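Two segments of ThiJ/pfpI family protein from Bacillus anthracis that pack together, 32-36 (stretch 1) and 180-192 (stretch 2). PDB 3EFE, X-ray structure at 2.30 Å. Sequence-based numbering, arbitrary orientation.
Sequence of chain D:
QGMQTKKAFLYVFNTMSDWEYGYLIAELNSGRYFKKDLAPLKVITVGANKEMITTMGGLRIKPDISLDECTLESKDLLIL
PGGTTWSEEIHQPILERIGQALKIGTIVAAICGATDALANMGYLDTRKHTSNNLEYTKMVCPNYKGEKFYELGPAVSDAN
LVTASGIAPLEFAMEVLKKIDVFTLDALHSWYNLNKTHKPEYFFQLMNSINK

Stretch 1 (32-36) RYFKK
Stretch 2, residues 180-192: IDVFTLDALHSWY

How does the exposed Asp 181 take hold of stretch 1? Asp 181 leaves the preceding helix in a Schellman motif, with phi/psi 58/55, and its carbonyl and carboxylate both meet one ammonium group. Lys 35 NZ donates to Asp 181 O at 3.0 Å; a weak bond from Lys 35 NZ to Asp 181 OD2, 3.2 Å, forms part of a salt bridge. Lys 35 reaches them with chi1 p and the rest of its chain extended (t, t, t), while Asp 181 has chi1 t.

What sets the backbone register? Val 182, at phi/psi -110/-24, accepts a nearly straight hydrogen bond (160°) from Lys 35 N to Val 182 O, 3.0 Å. Phe 34 CA also lies 3.3 Å from Val 182 O, a CA-H...O contact. Phe 34 (-58/159, chi1 m) curls its ring back so that Val 182 CG2 sits over one face, 3.5 Å from the centroid. A compact branched side chain fits this buried spot.

How do Phe 183 and Thr 184 extend the contact? Phe 183 (-110/160, chi1 m) lies opposite Phe 34, their CA atoms 4.6 Å apart. Its CB points away, yet its ring returns to place Phe 183 CE1 3.7 Å from Phe 34 CD2 and to receive Tyr 33 CB over its face, 4.0 Å from the centroid. The O of water 1 accepts from Thr 184 N at 2.8 Å and donates to Tyr 33 O at 2.9 Å. Thr 184 CG2 packs 3.6 Å from Lys 35 CB, while Thr 184 OG1 weakly caps Ala 187 N at 3.4 Å.

What does the helix 185-192 contribute? Ala 187 and Trp 191, one turn apart, both point toward stretch 1. Trp 191 (chi1 t, chi2 81°) meets Tyr 33 (-116/15, chi1 m) rim to rim, planes at 63°, with Trp 191 CD1 3.6 Å from Tyr 33 CD2.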

ATOM      1  N   ARG D  32      -2.536  15.241   5.518  1.00 27.40           N
ATOM      2  CA  ARG D  32      -3.965  15.538   5.742  1.00 27.97           C
ATOM      3  C   ARG D  32      -4.471  15.379   7.178  1.00 28.25           C
ATOM      4  O   ARG D  32      -5.403  16.014   7.550  1.00 29.85           O
ATOM      5  CB  ARG D  32      -4.838  14.681   4.851  1.00 28.21           C
ATOM      6  CG  ARG D  32      -4.569  13.212   5.003  1.00 28.39           C
ATOM      7  CD  ARG D  32      -5.385  12.397   4.101  1.00 28.65           C
ATOM      8  NE  ARG D  32      -5.236  10.989   4.438  1.00 27.08           N
ATOM      9  CZ  ARG D  32      -6.066  10.021   4.015  1.00 30.10           C
ATOM     10  NH1 ARG D  32      -7.044  10.262   3.176  1.00 32.88           N
ATOM     11  NH2 ARG D  32      -5.903   8.785   4.405  1.00 29.40           N
ATOM     12  N   TYR D  33      -3.867  14.540   8.004  1.00 28.89           N
ATOM     13  CA  TYR D  33      -4.342  14.346   9.346  1.00 28.87           C
ATOM     14  C   TYR D  33      -3.336  14.800  10.382  1.00 29.68           C
ATOM     15  O   TYR D  33      -3.466  14.443  11.531  1.00 29.52           O
ATOM     16  CB  TYR D  33      -4.634  12.871   9.586  1.00 29.84           C
ATOM     17  CG  TYR D  33      -5.694  12.250   8.720  1.00 29.23           C
ATOM     18  CD1 TYR D  33      -6.701  13.021   8.148  1.00 30.46           C
ATOM     19  CD2 TYR D  33      -5.649  10.892   8.420  1.00 29.61           C
ATOM     20  CE1 TYR D  33      -7.659  12.448   7.390  1.00 28.29           C
ATOM     21  CE2 TYR D  33      -6.603  10.314   7.670  1.00 27.17           C
ATOM     22  CZ  TYR D  33      -7.623  11.113   7.177  1.00 30.70           C
ATOM     23  OH  TYR D  33      -8.598  10.595   6.379  1.00 34.98           O
ATOM     24  N   PHE D  34      -2.334  15.573   9.958  1.00 30.89           N
ATOM     25  CA  PHE D  34      -1.395  16.210  10.843  1.00 31.72           C
ATOM     26  C   PHE D  34      -2.113  17.085  11.807  1.00 32.23           C
ATOM     27  O   PHE D  34      -3.254  17.527  11.564  1.00 34.73           O
ATOM     28  CB  PHE D  34      -0.370  17.052  10.062  1.00 30.98           C
ATOM     29  CG  PHE D  34       0.745  16.207   9.412  1.00 33.04           C
ATOM     30  CD1 PHE D  34       1.949  16.776   9.008  1.00 32.07           C
ATOM     31  CD2 PHE D  34       0.605  14.848   9.229  1.00 33.79           C
ATOM     32  CE1 PHE D  34       2.937  16.031   8.428  1.00 30.60           C
ATOM     33  CE2 PHE D  34       1.614  14.103   8.640  1.00 31.08           C
ATOM     34  CZ  PHE D  34       2.762  14.706   8.247  1.00 30.53           C
ATOM     35  N   LYS D  35      -1.426  17.368  12.906  1.00 33.32           N
ATOM     36  CA  LYS D  35      -1.904  18.298  13.940  1.00 34.08           C
ATOM     37  C   LYS D  35      -1.801  19.689  13.404  1.00 35.41           C
ATOM     38  O   LYS D  35      -1.221  19.898  12.305  1.00 36.58           O
ATOM     39  CB  LYS D  35      -1.091  18.191  15.237  1.00 34.60           C
ATOM     40  CG  LYS D  35       0.341  18.631  15.185  1.00 33.67           C
ATOM     41  CD  LYS D  35       1.061  17.965  16.319  1.00 35.91           C
ATOM     42  CE  LYS D  35       2.594  18.184  16.259  1.00 39.82           C
ATOM     43  NZ  LYS D  35       3.313  17.805  17.537  1.00 41.06           N
ATOM     44  N   LYS D  36      -2.324  20.642  14.177  1.00 35.27           N
ATOM     45  CA  LYS D  36      -2.450  22.007  13.714  1.00 35.81           C
ATOM     46  C   LYS D  36      -1.103  22.628  13.405  1.00 35.57           C
ATOM     47  O   LYS D  36      -0.093  22.248  13.995  1.00 35.51           O
ATOM     48  CB  LYS D  36      -3.213  22.871  14.750  1.00 35.98           C
ATOM     49  CG  LYS D  36      -2.495  23.193  16.008  1.00 36.02           C
ATOM     50  CD  LYS D  36      -3.440  24.018  16.937  1.00 36.25           C
ATOM     51  CE  LYS D  36      -3.021  23.956  18.409  1.00 36.37           C
ATOM     52  NZ  LYS D  36      -4.160  24.130  19.444  1.00 38.09           N
ATOM     53  N   ILE D 180       7.627  10.284  15.152  1.00 40.89           N
ATOM     54  CA  ILE D 180       7.909  11.640  14.635  1.00 40.36           C
ATOM     55  C   ILE D 180       6.931  12.760  15.049  1.00 40.07           C
ATOM     56  O   ILE D 180       7.113  13.950  14.682  1.00 40.02           O
ATOM     57  CB  ILE D 180       8.120  11.626  13.094  1.00 41.88           C
ATOM     58  CG1 ILE D 180       6.811  11.399  12.308  1.00 41.74           C
ATOM     59  CG2 ILE D 180       9.182  10.529  12.692  1.00 43.56           C
ATOM     60  CD1 ILE D 180       6.958  11.755  10.878  1.00 39.69           C
ATOM     61  N   ASP D 181       5.893  12.373  15.791  1.00 39.33           N
ATOM     62  CA  ASP D 181       4.995  13.292  16.507  1.00 38.87           C
ATOM     63  C   ASP D 181       4.286  14.330  15.612  1.00 38.44           C
ATOM     64  O   ASP D 181       4.320  15.562  15.838  1.00 39.17           O
ATOM     65  CB  ASP D 181       5.739  13.973  17.644  1.00 40.01           C
ATOM     66  CG  ASP D 181       4.788  14.504  18.716  1.00 40.45           C
ATOM     67  OD1 ASP D 181       3.837  13.755  19.039  1.00 44.40           O
ATOM     68  OD2 ASP D 181       4.994  15.637  19.221  1.00 41.47           O
ATOM     69  N   VAL D 182       3.613  13.783  14.609  1.00 36.83           N
ATOM     70  CA  VAL D 182       3.096  14.492  13.474  1.00 35.61           C
ATOM     71  C   VAL D 182       1.535  14.553  13.539  1.00 35.50           C
ATOM     72  O   VAL D 182       0.916  15.462  13.060  1.00 34.55           O
ATOM     73  CB  VAL D 182       3.743  13.818  12.289  1.00 34.87           C
ATOM     74  CG1 VAL D 182       2.917  12.625  11.755  1.00 32.97           C
ATOM     75  CG2 VAL D 182       4.233  14.805  11.306  1.00 32.31           C
ATOM     76  N   PHE D 183       0.932  13.607  14.235  1.00 36.21           N
ATOM     77  CA  PHE D 183      -0.485  13.564  14.531  1.00 36.26           C
ATOM     78  C   PHE D 183      -0.559  13.844  16.010  1.00 36.21           C
ATOM     79  O   PHE D 183       0.414  13.673  16.701  1.00 35.68           O
ATOM     80  CB  PHE D 183      -1.099  12.142  14.326  1.00 34.90           C
ATOM     81  CG  PHE D 183      -1.339  11.713  12.882  1.00 34.04           C
ATOM     82  CD1 PHE D 183      -0.602  12.193  11.828  1.00 32.94           C
ATOM     83  CD2 PHE D 183      -2.284  10.716  12.609  1.00 31.81           C
ATOM     84  CE1 PHE D 183      -0.832  11.696  10.531  1.00 33.27           C
ATOM     85  CE2 PHE D 183      -2.512  10.254  11.350  1.00 31.83           C
ATOM     86  CZ  PHE D 183      -1.811  10.733  10.309  1.00 32.58           C
ATOM     87  N   THR D 184      -1.719  14.275  16.510  1.00 37.17           N
ATOM     88  CA  THR D 184      -1.943  14.204  17.956  1.00 37.32           C
ATOM     89  C   THR D 184      -2.339  12.739  18.280  1.00 37.52           C
ATOM     90  O   THR D 184      -2.576  11.923  17.349  1.00 38.54           O
ATOM     91  CB  THR D 184      -3.059  15.136  18.463  1.00 37.64           C
ATOM     92  OG1 THR D 184      -4.282  14.438  18.243  1.00 42.03           O
ATOM     93  CG2 THR D 184      -3.082  16.508  17.763  1.00 33.09           C
ATOM     94  N   LEU D 185      -2.418  12.416  19.573  1.00 36.82           N
ATOM     95  CA  LEU D 185      -2.461  11.023  20.044  1.00 35.99           C
ATOM     96  C   LEU D 185      -3.871  10.478  19.810  1.00 34.61           C
ATOM     97  O   LEU D 185      -4.031   9.341  19.442  1.00 33.72           O
ATOM     98  CB  LEU D 185      -1.933  10.913  21.527  1.00 36.09           C
ATOM     99  CG  LEU D 185      -0.964   9.736  21.959  1.00 38.35           C
ATOM    100  CD1 LEU D 185      -1.653   8.627  22.866  1.00 38.02           C
ATOM    101  CD2 LEU D 185      -0.253   8.986  20.766  1.00 37.85           C
ATOM    102  N   ASP D 186      -4.874  11.323  19.988  1.00 34.87           N
ATOM    103  CA  ASP D 186      -6.314  11.110  19.553  1.00 35.51           C
ATOM    104  C   ASP D 186      -6.526  10.811  18.080  1.00 34.43           C
ATOM    105  O   ASP D 186      -7.232   9.911  17.717  1.00 35.27           O
ATOM    106  CB  ASP D 186      -7.134  12.376  19.823  1.00 36.18           C
ATOM    107  CG  ASP D 186      -7.522  12.514  21.256  1.00 39.60           C
ATOM    108  OD1 ASP D 186      -7.177  11.581  22.026  1.00 41.14           O
ATOM    109  OD2 ASP D 186      -8.180  13.538  21.600  1.00 41.62           O
ATOM    110  N   ALA D 187      -5.945  11.625  17.232  1.00 33.76           N
ATOM    111  CA  ALA D 187      -6.015  11.403  15.839  1.00 33.63           C
ATOM    112  C   ALA D 187      -5.277  10.095  15.465  1.00 34.07           C
ATOM    113  O   ALA D 187      -5.774   9.353  14.638  1.00 35.03           O
ATOM    114  CB  ALA D 187      -5.493  12.686  15.033  1.00 32.98           C
ATOM    115  N   LEU D 188      -4.137   9.772  16.081  1.00 33.37           N
ATOM    116  CA  LEU D 188      -3.418   8.545  15.728  1.00 32.86           C
ATOM    117  C   LEU D 188      -4.144   7.285  16.135  1.00 33.35           C
ATOM    118  O   LEU D 188      -4.154   6.285  15.394  1.00 32.52           O
ATOM    119  CB  LEU D 188      -1.985   8.547  16.303  1.00 33.15           C
ATOM    120  CG  LEU D 188      -1.007   7.482  15.788  1.00 31.91           C
ATOM    121  CD1 LEU D 188      -0.585   7.712  14.372  1.00 28.65           C
ATOM    122  CD2 LEU D 188       0.200   7.350  16.675  1.00 31.16           C
ATOM    123  N   HIS D 189      -4.758   7.307  17.313  1.00 34.50           N
ATOM    124  CA  HIS D 189      -5.608   6.178  17.776  1.00 35.10           C
ATOM    125  C   HIS D 189      -6.901   5.924  16.972  1.00 34.51           C
ATOM    126  O   HIS D 189      -7.241   4.782  16.662  1.00 34.71           O
ATOM    127  CB  HIS D 189      -5.887   6.260  19.301  1.00 36.53           C
ATOM    128  CG  HIS D 189      -4.656   6.055  20.133  1.00 41.22           C
ATOM    129  ND1 HIS D 189      -3.703   5.092  19.823  1.00 50.28           N
ATOM    130  CD2 HIS D 189      -4.213   6.674  21.252  1.00 47.64           C
ATOM    131  CE1 HIS D 189      -2.715   5.157  20.699  1.00 51.10           C
ATOM    132  NE2 HIS D 189      -3.011   6.091  21.591  1.00 51.00           N
ATOM    133  N   SER D 190      -7.621   6.982  16.658  1.00 33.76           N
ATOM    134  CA  SER D 190      -8.815   6.872  15.855  1.00 33.98           C
ATOM    135  C   SER D 190      -8.505   6.503  14.382  1.00 32.87           C
ATOM    136  O   SER D 190      -9.265   5.751  13.762  1.00 32.44           O
ATOM    137  CB  SER D 190      -9.600   8.186  15.955  1.00 33.86           C
ATOM    138  OG  SER D 190      -8.795   9.263  15.499  1.00 35.65           O
ATOM    139  N   TRP D 191      -7.413   7.054  13.842  1.00 32.81           N
ATOM    140  CA  TRP D 191      -6.898   6.701  12.518  1.00 33.57           C
ATOM    141  C   TRP D 191      -6.548   5.183  12.493  1.00 33.22           C
ATOM    142  O   TRP D 191      -6.983   4.434  11.658  1.00 32.04           O
ATOM    143  CB  TRP D 191      -5.651   7.521  12.176  1.00 33.64           C
ATOM    144  CG  TRP D 191      -5.064   7.145  10.890  1.00 34.57           C
ATOM    145  CD1 TRP D 191      -5.482   7.544   9.664  1.00 36.50           C
ATOM    146  CD2 TRP D 191      -3.973   6.241  10.647  1.00 37.79           C
ATOM    147  NE1 TRP D 191      -4.743   6.966   8.685  1.00 34.41           N
ATOM    148  CE2 TRP D 191      -3.785   6.184   9.251  1.00 35.21           C
ATOM    149  CE3 TRP D 191      -3.140   5.472  11.468  1.00 36.14           C
ATOM    150  CZ2 TRP D 191      -2.797   5.385   8.652  1.00 36.79           C
ATOM    151  CZ3 TRP D 191      -2.166   4.707  10.881  1.00 35.38           C
ATOM    152  CH2 TRP D 191      -1.993   4.665   9.495  1.00 36.83           C
ATOM    153  N   TYR D 192      -5.805   4.745  13.484  1.00 34.15           N
ATOM    154  CA  TYR D 192      -5.433   3.350  13.607  1.00 33.86           C
ATOM    155  C   TYR D 192      -6.661   2.504  13.707  1.00 33.71           C
ATOM    156  O   TYR D 192      -6.794   1.534  12.997  1.00 34.19           O
ATOM    157  CB  TYR D 192      -4.555   3.095  14.835  1.00 34.49           C
ATOM    158  CG  TYR D 192      -4.240   1.619  14.975  1.00 35.14           C
ATOM    159  CD1 TYR D 192      -3.477   0.960  14.018  1.00 35.77           C
ATOM    160  CD2 TYR D 192      -4.777   0.865  16.023  1.00 36.11           C
ATOM    161  CE1 TYR D 192      -3.225  -0.385  14.126  1.00 36.31           C
ATOM    162  CE2 TYR D 192      -4.524  -0.496  16.129  1.00 34.78           C
ATOM    163  CZ  TYR D 192      -3.760  -1.103  15.186  1.00 35.50           C
ATOM    164  OH  TYR D 192      -3.484  -2.423  15.333  1.00 35.92           O
TER
HETATM  165  O   HOH W   1      -3.431  14.994  14.413  1.00 25.03           O